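Local structure of alpha-glucosidase (Bacteroides thetaiotaomicron, 5XFM) at residues T553-R558 and A571-D576; G112-V117 and R125-H130; N333-R338 and L360-S365. The protein acts as a bifunctional beta-L-arabinopyranosidase and alpha-galactosidase of glycoside hydrolase family 97. The protein carries 1 engineered substitution. One frame throughout, in Å; residues are numbered along the deposited sequence.

Interaction 1: T553-R558 and A571-D576; sequences TWDETR and ARRQGD
R573 and E556 reach each other because CG is anti to the backbone N in both (chi1 176° and -171°), while a bend at chi3 (64°) turns NE of R573 toward the glutamate. R573 NE donates to E556 OE1 at 3.1 Å, within the guanidinium plane and on the anti side of the carboxylate; NH2 adds a weak bond to the same oxygen. The other oxygen, E556 OE2, takes R558 NH1 at 2.6 Å, so one carboxylate joins two arginines in a salt-bridge network. R573 NH1 is held in turn by G575 O, 2.7 Å away, and D555 CB lies over one face of the guanidinium. An alanine at R573 would probably leave E556 OE1 without its charged mate and G575 O without this donor.

D555 and E556 both face R573 in a classic beta bulge: D555 N donates to R573 O, and R573 N to E556 O. The bulge also brings D555 OD2 to G575 N, at 2.8 Å and nearly along the C-O axis. On the sheet face of T557 and R572, the arginine crosses the W554 indole, its CD 3.6 Å from W554 CE2 and its cationic CZ over the five-membered ring. R572 NH1 then binds V520 O and L521 O.

The strands form the hairpin 556-563/567-574, with 556-563 outermost in its antiparallel sheet. W578 of strand 577-584 packs against E556, R558, A571 and R573, while helix 512-521 meets R572, and K88 and S90, ahead of strand 91-104, bind T557 and D555.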
loop_
_atom_site.group_PDB
_atom_site.type_symbol
_atom_site.label_atom_id
_atom_site.label_comp_id
_atom_site.label_asym_id
_atom_site.label_seq_id
_atom_site.Cartn_x
_atom_site.Cartn_y
_atom_site.Cartn_z
ATOM N N THR A 553 -0.277 -13.455 -7.316
ATOM C CA THR A 553 -1.321 -12.669 -7.982
ATOM C C THR A 553 -2.692 -13.287 -7.726
ATOM O O THR A 553 -2.803 -14.491 -7.498
ATOM C CB THR A 553 -1.087 -12.582 -9.499
ATOM O OG1 THR A 553 -1.081 -13.902 -10.054
ATOM C CG2 THR A 553 0.248 -11.903 -9.795
ATOM N N TRP A 554 -3.742 -12.474 -7.785
ATOM C CA TRP A 554 -5.051 -12.951 -7.361
ATOM C C TRP A 554 -6.191 -12.514 -8.269
ATOM O O TRP A 554 -6.125 -11.475 -8.919
ATOM C CB TRP A 554 -5.325 -12.478 -5.934
ATOM C CG TRP A 554 -4.176 -12.735 -5.006
ATOM C CD1 TRP A 554 -3.266 -11.823 -4.559
ATOM C CD2 TRP A 554 -3.806 -13.989 -4.421
ATOM N NE1 TRP A 554 -2.358 -12.426 -3.726
ATOM C CE2 TRP A 554 -2.667 -13.756 -3.622
ATOM C CE3 TRP A 554 -4.331 -15.284 -4.488
ATOM C CZ2 TRP A 554 -2.040 -14.772 -2.900
ATOM C CZ3 TRP A 554 -3.707 -16.293 -3.764
ATOM C CH2 TRP A 554 -2.574 -16.028 -2.979
ATOM N N ASP A 555 -7.234 -13.333 -8.320
ATOM C CA ASP A 555 -8.431 -12.996 -9.072
ATOM C C ASP A 555 -9.512 -12.389 -8.183
ATOM O O ASP A 555 -10.383 -11.666 -8.666
ATOM C CB ASP A 555 -8.975 -14.232 -9.793
ATOM C CG ASP A 555 -8.141 -14.605 -10.996
ATOM O OD1 ASP A 555 -7.924 -13.720 -11.853
ATOM O OD2 ASP A 555 -7.708 -15.774 -11.092
ATOM N N GLU A 556 -9.441 -12.668 -6.886
ATOM C CA GLU A 556 -10.491 -12.261 -5.956
ATOM C C GLU A 556 -10.030 -12.377 -4.498
ATOM O O GLU A 556 -9.218 -13.244 -4.155
ATOM C CB GLU A 556 -11.749 -13.106 -6.176
ATOM C CG GLU A 556 -12.977 -12.640 -5.405
ATOM C CD GLU A 556 -14.132 -13.618 -5.513
ATOM O OE1 GLU A 556 -14.063 -14.534 -6.365
ATOM O OE2 GLU A 556 -15.103 -13.476 -4.736
ATOM N N THR A 557 -10.536 -11.487 -3.651
ATOM C CA THR A 557 -10.194 -11.495 -2.236
ATOM C C THR A 557 -11.459 -11.336 -1.405
ATOM O O THR A 557 -12.248 -10.420 -1.632
ATOM C CB THR A 557 -9.199 -10.370 -1.882
ATOM O OG1 THR A 557 -7.948 -10.613 -2.538
ATOM C CG2 THR A 557 -8.971 -10.300 -0.374
ATOM N N ARG A 558 -11.651 -12.221 -0.435
ATOM C CA ARG A 558 -12.827 -12.138 0.415
ATOM C C ARG A 558 -12.420 -12.092 1.886
ATOM O O ARG A 558 -11.658 -12.941 2.367
ATOM C CB ARG A 558 -13.777 -13.306 0.130
ATOM C CG ARG A 558 -14.314 -13.295 -1.305
ATOM C CD ARG A 558 -15.829 -13.460 -1.397
ATOM N NE ARG A 558 -16.287 -14.831 -1.194
ATOM C CZ ARG A 558 -16.555 -15.686 -2.178
ATOM N NH1 ARG A 558 -16.398 -15.322 -3.444
ATOM N NH2 ARG A 558 -16.977 -16.912 -1.899
ATOM N N ALA A 571 -9.663 -14.969 2.617
ATOM C CA ALA A 571 -9.516 -15.916 1.523
ATOM C C ALA A 571 -9.240 -15.204 0.208
ATOM O O ALA A 571 -9.882 -14.203 -0.121
ATOM C CB ALA A 571 -10.756 -16.784 1.402
ATOM N N ARG A 572 -8.272 -15.735 -0.535
ATOM C CA ARG A 572 -7.887 -15.217 -1.842
ATOM C C ARG A 572 -7.940 -16.326 -2.887
ATOM O O ARG A 572 -7.529 -17.456 -2.626
ATOM C CB ARG A 572 -6.482 -14.604 -1.794
ATOM C CG ARG A 572 -6.412 -13.247 -1.123
ATOM C CD ARG A 572 -4.992 -12.684 -1.108
ATOM N NE ARG A 572 -5.012 -11.225 -1.186
ATOM C CZ ARG A 572 -4.645 -10.406 -0.208
ATOM N NH1 ARG A 572 -4.235 -10.889 0.953
ATOM N NH2 ARG A 572 -4.709 -9.095 -0.386
ATOM N N ARG A 573 -8.451 -15.992 -4.065
ATOM C CA ARG A 573 -8.610 -16.959 -5.142
ATOM C C ARG A 573 -7.621 -16.714 -6.272
ATOM O O ARG A 573 -7.371 -15.566 -6.645
ATOM C CB ARG A 573 -10.043 -16.921 -5.692
ATOM C CG ARG A 573 -10.282 -17.835 -6.892
ATOM C CD ARG A 573 -11.749 -17.866 -7.300
ATOM N NE ARG A 573 -12.238 -16.573 -7.775
ATOM C CZ ARG A 573 -12.108 -16.135 -9.024
ATOM N NH1 ARG A 573 -11.519 -16.893 -9.938
ATOM N NH2 ARG A 573 -12.584 -14.944 -9.368
ATOM N N GLN A 574 -7.019 -17.791 -6.773
ATOM C CA GLN A 574 -6.288 -17.722 -8.035
ATOM C C GLN A 574 -6.811 -18.800 -8.967
ATOM O O GLN A 574 -6.717 -19.998 -8.662
ATOM C CB GLN A 574 -4.786 -17.909 -7.874
ATOM C CG GLN A 574 -4.106 -17.934 -9.244
ATOM C CD GLN A 574 -2.622 -18.175 -9.166
ATOM O OE1 GLN A 574 -2.189 -19.287 -8.872
ATOM N NE2 GLN A 574 -1.829 -17.130 -9.399
ATOM N N GLY A 575 -7.354 -18.378 -10.104
ATOM C CA GLY A 575 -8.012 -19.300 -11.001
ATOM C C GLY A 575 -9.192 -19.924 -10.293
ATOM O O GLY A 575 -10.110 -19.232 -9.863
ATOM N N ASP A 576 -9.144 -21.239 -10.127
ATOM C CA ASP A 576 -10.223 -21.946 -9.464
ATOM C C ASP A 576 -9.805 -22.383 -8.061
ATOM O O ASP A 576 -10.583 -23.013 -7.343
ATOM C CB ASP A 576 -10.624 -23.160 -10.304
ATOM C CG ASP A 576 -11.645 -22.820 -11.371
ATOM O OD1 ASP A 576 -12.475 -21.919 -11.141
ATOM O OD2 ASP A 576 -11.594 -23.437 -12.456
#

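Interaction 2: G112-V117 and R125-H130; sequences GVIFRV and RYTLPH
G112 and T127 form an antiparallel hydrogen-bonded pair, N to O in both directions, each at 2.9 Å between G112 N and T127 O and between T127 N and G112 O. Two residues on, I114 and R125 repeat the pattern, and between them V113 and Y126 make the non-hydrogen-bonded pair. There the carbonyls also receive CA-H...O contacts, Y126 CA lying 3.2 Å from G112 O. The short strand axes diverge from exact antiparallel alignment, running at 147°.

T127 sits close over G112: its OG1, placed between the backbone N and the carbonyl carbon (chi1 56°), is 3.3 Å from G112 CA, on the side where any larger residue at this position would put its CB. CG2 of the same threonine meets I114 CD1 at 3.4 Å, a tight carbon contact in which the two side chains cross at about a right angle. Farther along this face the guanidinium groups of R116 and R125 come near each other, NH2 to NH2 4.5 Å; R116 NE has a salt bridge to E98, which would probably offset part of the repulsion.

On the opposite face V113 and Y126 lie side by side, with V113 CG2 3.8 Å from Y126 CD2. The tyrosine hydroxyl bonds to T144 of strand 136-147 and G56 of strand 47-59, in the sheet packed against this one, and F115 packs on L28 and V30 of strand 26-31. A hairpin with one face turned into the layer between two antiparallel sheets is the pattern of a beta sandwich, consistent with the galactose mutarotase-like N-terminal domain of family 97.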
loop_
_atom_site.group_PDB
_atom_site.type_symbol
_atom_site.label_atom_id
_atom_site.label_comp_id
_atom_site.label_asym_id
_atom_site.label_seq_id
_atom_site.Cartn_x
_atom_site.Cartn_y
_atom_site.Cartn_z
ATOM N N GLY A 112 -14.825 23.639 -8.951
ATOM C CA GLY A 112 -15.696 22.472 -8.937
ATOM C C GLY A 112 -15.334 21.467 -7.846
ATOM O O GLY A 112 -14.172 21.364 -7.453
ATOM N N VAL A 113 -16.331 20.744 -7.334
ATOM C CA VAL A 113 -16.084 19.601 -6.447
ATOM C C VAL A 113 -16.879 18.394 -6.931
ATOM O O VAL A 113 -18.084 18.479 -7.122
ATOM C CB VAL A 113 -16.462 19.899 -4.970
ATOM C CG1 VAL A 113 -15.989 18.775 -4.051
ATOM C CG2 VAL A 113 -15.886 21.220 -4.520
ATOM N N ILE A 114 -16.200 17.272 -7.135
ATOM C CA ILE A 114 -16.837 16.068 -7.663
ATOM C C ILE A 114 -16.782 14.928 -6.665
ATOM O O ILE A 114 -15.699 14.563 -6.197
ATOM C CB ILE A 114 -16.174 15.589 -8.976
ATOM C CG1 ILE A 114 -16.337 16.632 -10.076
ATOM C CG2 ILE A 114 -16.789 14.272 -9.431
ATOM C CD1 ILE A 114 -15.282 17.688 -10.081
ATOM N N PHE A 115 -17.950 14.359 -6.377
ATOM C CA PHE A 115 -18.091 13.198 -5.501
ATOM C C PHE A 115 -18.506 11.960 -6.286
ATOM O O PHE A 115 -19.470 11.998 -7.039
ATOM C CB PHE A 115 -19.136 13.459 -4.409
ATOM C CG PHE A 115 -18.863 14.677 -3.569
ATOM C CD1 PHE A 115 -19.293 15.930 -3.975
ATOM C CD2 PHE A 115 -18.185 14.563 -2.362
ATOM C CE1 PHE A 115 -19.053 17.049 -3.194
ATOM C CE2 PHE A 115 -17.937 15.679 -1.575
ATOM C CZ PHE A 115 -18.372 16.924 -1.991
ATOM N N ARG A 116 -17.760 10.873 -6.141
ATOM C CA ARG A 116 -18.174 9.583 -6.682
ATOM C C ARG A 116 -18.417 8.620 -5.537
ATOM O O ARG A 116 -17.500 8.273 -4.795
ATOM C CB ARG A 116 -17.125 9.034 -7.645
ATOM C CG ARG A 116 -17.017 9.838 -8.925
ATOM C CD ARG A 116 -15.857 9.386 -9.792
ATOM N NE ARG A 116 -15.779 10.194 -11.004
ATOM C CZ ARG A 116 -14.792 10.122 -11.892
ATOM N NH1 ARG A 116 -13.779 9.286 -11.696
ATOM N NH2 ARG A 116 -14.810 10.902 -12.965
ATOM N N VAL A 117 -19.664 8.203 -5.382
ATOM C CA VAL A 117 -20.033 7.359 -4.263
ATOM C C VAL A 117 -20.480 5.983 -4.730
ATOM O O VAL A 117 -21.537 5.843 -5.344
ATOM C CB VAL A 117 -21.148 8.003 -3.418
ATOM C CG1 VAL A 117 -21.360 7.216 -2.136
ATOM C CG2 VAL A 117 -20.793 9.446 -3.095
ATOM N N ARG A 125 -12.835 15.085 -5.514
ATOM C CA ARG A 125 -11.720 15.938 -5.903
ATOM C C ARG A 125 -12.196 17.315 -6.321
ATOM O O ARG A 125 -13.389 17.533 -6.541
ATOM C CB ARG A 125 -10.909 15.300 -7.036
ATOM C CG ARG A 125 -11.630 15.235 -8.371
ATOM C CD ARG A 125 -10.653 14.976 -9.512
ATOM N NE ARG A 125 -11.359 14.715 -10.761
ATOM C CZ ARG A 125 -10.790 14.247 -11.868
ATOM N NH1 ARG A 125 -9.490 13.969 -11.896
ATOM N NH2 ARG A 125 -11.530 14.045 -12.948
ATOM N N TYR A 126 -11.261 18.254 -6.387
ATOM C CA TYR A 126 -11.570 19.595 -6.854
ATOM C C TYR A 126 -11.164 19.761 -8.314
ATOM O O TYR A 126 -10.187 19.162 -8.762
ATOM C CB TYR A 126 -10.855 20.642 -6.003
ATOM C CG TYR A 126 -11.074 20.512 -4.517
ATOM C CD1 TYR A 126 -10.177 19.804 -3.731
ATOM C CD2 TYR A 126 -12.167 21.109 -3.894
ATOM C CE1 TYR A 126 -10.354 19.687 -2.371
ATOM C CE2 TYR A 126 -12.357 20.994 -2.531
ATOM C CZ TYR A 126 -11.444 20.280 -1.772
ATOM O OH TYR A 126 -11.611 20.158 -0.412
ATOM N N THR A 127 -11.897 20.589 -9.049
ATOM C CA THR A 127 -11.470 20.995 -10.383
ATOM C C THR A 127 -11.327 22.513 -10.431
ATOM O O THR A 127 -12.057 23.236 -9.748
ATOM C CB THR A 127 -12.446 20.517 -11.485
ATOM O OG1 THR A 127 -13.773 20.991 -11.216
ATOM C CG2 THR A 127 -12.464 18.996 -11.564
ATOM N N LEU A 128 -10.361 22.982 -11.215
ATOM C CA LEU A 128 -10.150 24.408 -11.433
ATOM C C LEU A 128 -10.122 24.699 -12.928
ATOM O O LEU A 128 -9.291 24.156 -13.654
ATOM C CB LEU A 128 -8.843 24.878 -10.790
ATOM C CG LEU A 128 -8.705 24.876 -9.270
ATOM C CD1 LEU A 128 -7.247 24.843 -8.907
ATOM C CD2 LEU A 128 -9.357 26.127 -8.694
ATOM N N PRO A 129 -11.035 25.557 -13.395
ATOM C CA PRO A 129 -11.103 25.896 -14.818
ATOM C C PRO A 129 -10.107 26.989 -15.197
ATOM O O PRO A 129 -9.543 27.638 -14.313
ATOM C CB PRO A 129 -12.542 26.394 -14.981
ATOM C CG PRO A 129 -12.832 27.042 -13.660
ATOM C CD PRO A 129 -12.101 26.217 -12.617
ATOM N N HIS A 130 -9.886 27.184 -16.494
ATOM C CA HIS A 130 -9.169 28.364 -16.964
ATOM C C HIS A 130 -10.014 29.610 -16.697
ATOM O O HIS A 130 -11.154 29.694 -17.148
ATOM C CB HIS A 130 -8.851 28.259 -18.456
ATOM C CG HIS A 130 -7.975 29.362 -18.965
ATOM N ND1 HIS A 130 -8.448 30.633 -19.215
ATOM C CD2 HIS A 130 -6.665 29.376 -19.308
ATOM C CE1 HIS A 130 -7.461 31.390 -19.662
ATOM N NE2 HIS A 130 -6.368 30.649 -19.731
#

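Interaction 3: N333-R338 and L360-S365; sequences NWWDTR and LWYSSS
W335 NE1 donates to W361 O at 2.8 Å, the N-H meeting a lone pair in the carbonyl plane at a hydrogen angle of 155°. The bond ties the short helix 335-338 to strand 357-363, a central strand of the parallel sheet of the TIM-barrel-like catalytic domain. It is buried, and it fixes the rotation of an indole that is enclosed from several directions.

CG of W335 stands between the backbone N and the carbonyl carbon (chi1 68°), and chi2 then turns the indole so that NE1 meets W361 O. L360 CD1 lies over one face of the six-membered ring, 3.9 Å from W335 CZ2, while D336 CB rests near the rim of the other. The benzo edge points at the face of Y362 in an offset edge-to-face pair, with planes 77° apart and ring centroids 5.8 Å from one another. W335 CZ2 is the leading atom, 3.7 Å from Y362 CZ. W391 of helix 382-395 and M344 of helix 341-353 also pack on the indole.

A CH-pi contact makes the second half. N333, in the loop after strand 328-331, lays its main chain and CB across the face of W361, whose NE1 makes a weak hydrogen bond to D403 OD2. The W361 side chain is about 8 Å from the bound calcium ion, whose site includes E174, E452 and E458. N333 N comes 3.6 Å from W361 CG, and N333 CB sits 3.7 Å above the six-membered ring of W361, almost exactly over its centre.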
loop_
_atom_site.group_PDB
_atom_site.type_symbol
_atom_site.label_atom_id
_atom_site.label_comp_id
_atom_site.label_asym_id
_atom_site.label_seq_id
_atom_site.Cartn_x
_atom_site.Cartn_y
_atom_site.Cartn_z
ATOM N N ASN A 333 21.830 -3.811 -2.526
ATOM C CA ASN A 333 22.815 -2.722 -2.526
ATOM C C ASN A 333 24.286 -3.172 -2.523
ATOM O O ASN A 333 24.585 -4.295 -2.134
ATOM C CB ASN A 333 22.582 -1.811 -1.319
ATOM C CG ASN A 333 22.635 -2.561 0.008
ATOM O OD1 ASN A 333 23.139 -3.682 0.093
ATOM N ND2 ASN A 333 22.127 -1.930 1.051
ATOM N N TRP A 334 25.163 -2.264 -2.965
ATOM C CA TRP A 334 26.623 -2.423 -3.103
ATOM C C TRP A 334 27.099 -3.224 -4.320
ATOM O O TRP A 334 28.309 -3.351 -4.522
ATOM C CB TRP A 334 27.256 -3.062 -1.854
ATOM C CG TRP A 334 27.095 -2.284 -0.595
ATOM C CD1 TRP A 334 26.369 -2.646 0.504
ATOM C CD2 TRP A 334 27.656 -1.001 -0.300
ATOM N NE1 TRP A 334 26.455 -1.674 1.469
ATOM C CE2 TRP A 334 27.236 -0.651 1.000
ATOM C CE3 TRP A 334 28.473 -0.115 -1.007
ATOM C CZ2 TRP A 334 27.607 0.547 1.609
ATOM C CZ3 TRP A 334 28.839 1.078 -0.401
ATOM C CH2 TRP A 334 28.403 1.398 0.895
ATOM N N TRP A 335 26.189 -3.759 -5.127
ATOM C CA TRP A 335 26.611 -4.679 -6.191
ATOM C C TRP A 335 27.498 -4.028 -7.256
ATOM O O TRP A 335 28.379 -4.680 -7.825
ATOM C CB TRP A 335 25.399 -5.333 -6.870
ATOM C CG TRP A 335 24.530 -4.415 -7.685
ATOM C CD1 TRP A 335 23.349 -3.848 -7.296
ATOM C CD2 TRP A 335 24.748 -3.990 -9.041
ATOM N NE1 TRP A 335 22.833 -3.085 -8.314
ATOM C CE2 TRP A 335 23.672 -3.155 -9.394
ATOM C CE3 TRP A 335 25.756 -4.224 -9.982
ATOM C CZ2 TRP A 335 23.572 -2.556 -10.648
ATOM C CZ3 TRP A 335 25.659 -3.624 -11.224
ATOM C CH2 TRP A 335 24.574 -2.799 -11.546
ATOM N N ASP A 336 27.285 -2.744 -7.519
ATOM C CA ASP A 336 28.040 -2.083 -8.579
ATOM C C ASP A 336 29.501 -1.921 -8.211
ATOM O O ASP A 336 30.359 -1.804 -9.080
ATOM C CB ASP A 336 27.449 -0.713 -8.891
ATOM C CG ASP A 336 27.621 0.254 -7.743
ATOM O OD1 ASP A 336 27.240 -0.110 -6.615
ATOM O OD2 ASP A 336 28.171 1.355 -7.956
ATOM N N THR A 337 29.773 -1.906 -6.913
ATOM C CA THR A 337 31.120 -1.669 -6.421
ATOM C C THR A 337 31.821 -2.947 -5.929
ATOM O O THR A 337 33.050 -3.016 -5.907
ATOM C CB THR A 337 31.089 -0.601 -5.304
ATOM O OG1 THR A 337 32.357 0.057 -5.225
ATOM C CG2 THR A 337 30.737 -1.214 -3.965
ATOM N N ARG A 338 31.043 -3.947 -5.521
ATOM C CA ARG A 338 31.603 -5.184 -4.970
ATOM C C ARG A 338 31.517 -6.364 -5.942
ATOM O O ARG A 338 32.130 -7.406 -5.714
ATOM C CB ARG A 338 30.905 -5.532 -3.654
ATOM C CG ARG A 338 31.162 -4.505 -2.573
ATOM C CD ARG A 338 30.430 -4.811 -1.280
ATOM N NE ARG A 338 30.516 -3.671 -0.370
ATOM C CZ ARG A 338 30.090 -3.677 0.888
ATOM N NH1 ARG A 338 29.536 -4.772 1.399
ATOM N NH2 ARG A 338 30.209 -2.585 1.631
ATOM N N LEU A 360 17.735 -5.746 -10.122
ATOM C CA LEU A 360 18.891 -5.060 -9.555
ATOM C C LEU A 360 18.494 -3.837 -8.728
ATOM O O LEU A 360 17.571 -3.091 -9.094
ATOM C CB LEU A 360 19.870 -4.654 -10.658
ATOM C CG LEU A 360 20.483 -5.813 -11.444
ATOM C CD1 LEU A 360 21.533 -5.306 -12.423
ATOM C CD2 LEU A 360 21.085 -6.834 -10.488
ATOM N N TRP A 361 19.193 -3.669 -7.602
ATOM C CA TRP A 361 19.011 -2.557 -6.668
ATOM C C TRP A 361 19.673 -1.277 -7.163
ATOM O O TRP A 361 20.827 -1.287 -7.605
ATOM C CB TRP A 361 19.584 -2.922 -5.289
ATOM C CG TRP A 361 19.254 -1.950 -4.175
ATOM C CD1 TRP A 361 18.235 -2.062 -3.265
ATOM C CD2 TRP A 361 19.963 -0.747 -3.827
ATOM N NE1 TRP A 361 18.257 -1.000 -2.389
ATOM C CE2 TRP A 361 19.306 -0.181 -2.711
ATOM C CE3 TRP A 361 21.079 -0.093 -4.353
ATOM C CZ2 TRP A 361 19.734 1.005 -2.116
ATOM C CZ3 TRP A 361 21.496 1.085 -3.765
ATOM C CH2 TRP A 361 20.825 1.623 -2.659
ATOM N N TYR A 362 18.929 -0.179 -7.107
ATOM C CA TYR A 362 19.483 1.149 -7.359
ATOM C C TYR A 362 19.040 2.122 -6.282
ATOM O O TYR A 362 17.936 1.999 -5.757
ATOM C CB TYR A 362 19.050 1.670 -8.737
ATOM C CG TYR A 362 19.809 1.077 -9.901
ATOM C CD1 TYR A 362 19.494 -0.184 -10.392
ATOM C CD2 TYR A 362 20.840 1.784 -10.516
ATOM C CE1 TYR A 362 20.191 -0.729 -11.458
ATOM C CE2 TYR A 362 21.541 1.246 -11.582
ATOM C CZ TYR A 362 21.213 -0.011 -12.045
ATOM O OH TYR A 362 21.906 -0.549 -13.102
ATOM N N SER A 363 19.883 3.099 -5.958
ATOM C CA SER A 363 19.408 4.228 -5.170
ATOM C C SER A 363 18.806 5.252 -6.120
ATOM O O SER A 363 19.371 5.536 -7.181
ATOM C CB SER A 363 20.523 4.865 -4.338
ATOM O OG SER A 363 19.992 5.863 -3.466
ATOM N N SER A 364 17.651 5.791 -5.752
ATOM C CA SER A 364 17.085 6.911 -6.488
ATOM C C SER A 364 17.961 8.123 -6.260
ATOM O O SER A 364 17.949 9.077 -7.035
ATOM C CB SER A 364 15.665 7.212 -6.025
ATOM O OG SER A 364 15.696 7.878 -4.778
ATOM N N SER A 365 18.729 8.060 -5.179
ATOM C CA SER A 365 19.366 9.236 -4.603
ATOM C C SER A 365 20.559 9.754 -5.385
ATOM O O SER A 365 21.489 9.021 -5.740
ATOM C CB SER A 365 19.768 8.959 -3.152
ATOM O OG SER A 365 20.805 8.001 -3.074
#

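In the fold
Along the chain interaction 2 comes first, then interaction 3, then interaction 1, each in a different domain: the N-terminal domain, the catalytic barrel and the C-terminal domain. No two touch. The centres of interactions 1 and 2 are about 34 Å apart. Those of interactions 1 and 3 are about 35 Å apart, and those of interactions 2 and 3 about 42 Å. Interactions 1 and 2 are both hairpins, in separate antiparallel sheets, whereas interaction 3 joins a helix to a strand of the parallel barrel sheet, with the W361 side chain about 8 Å from the calcium ion. Interaction 1 also lies where the three domains meet: its residues bond to K88 and S90 of the N-terminal domain and to V520 and L521 of the barrel.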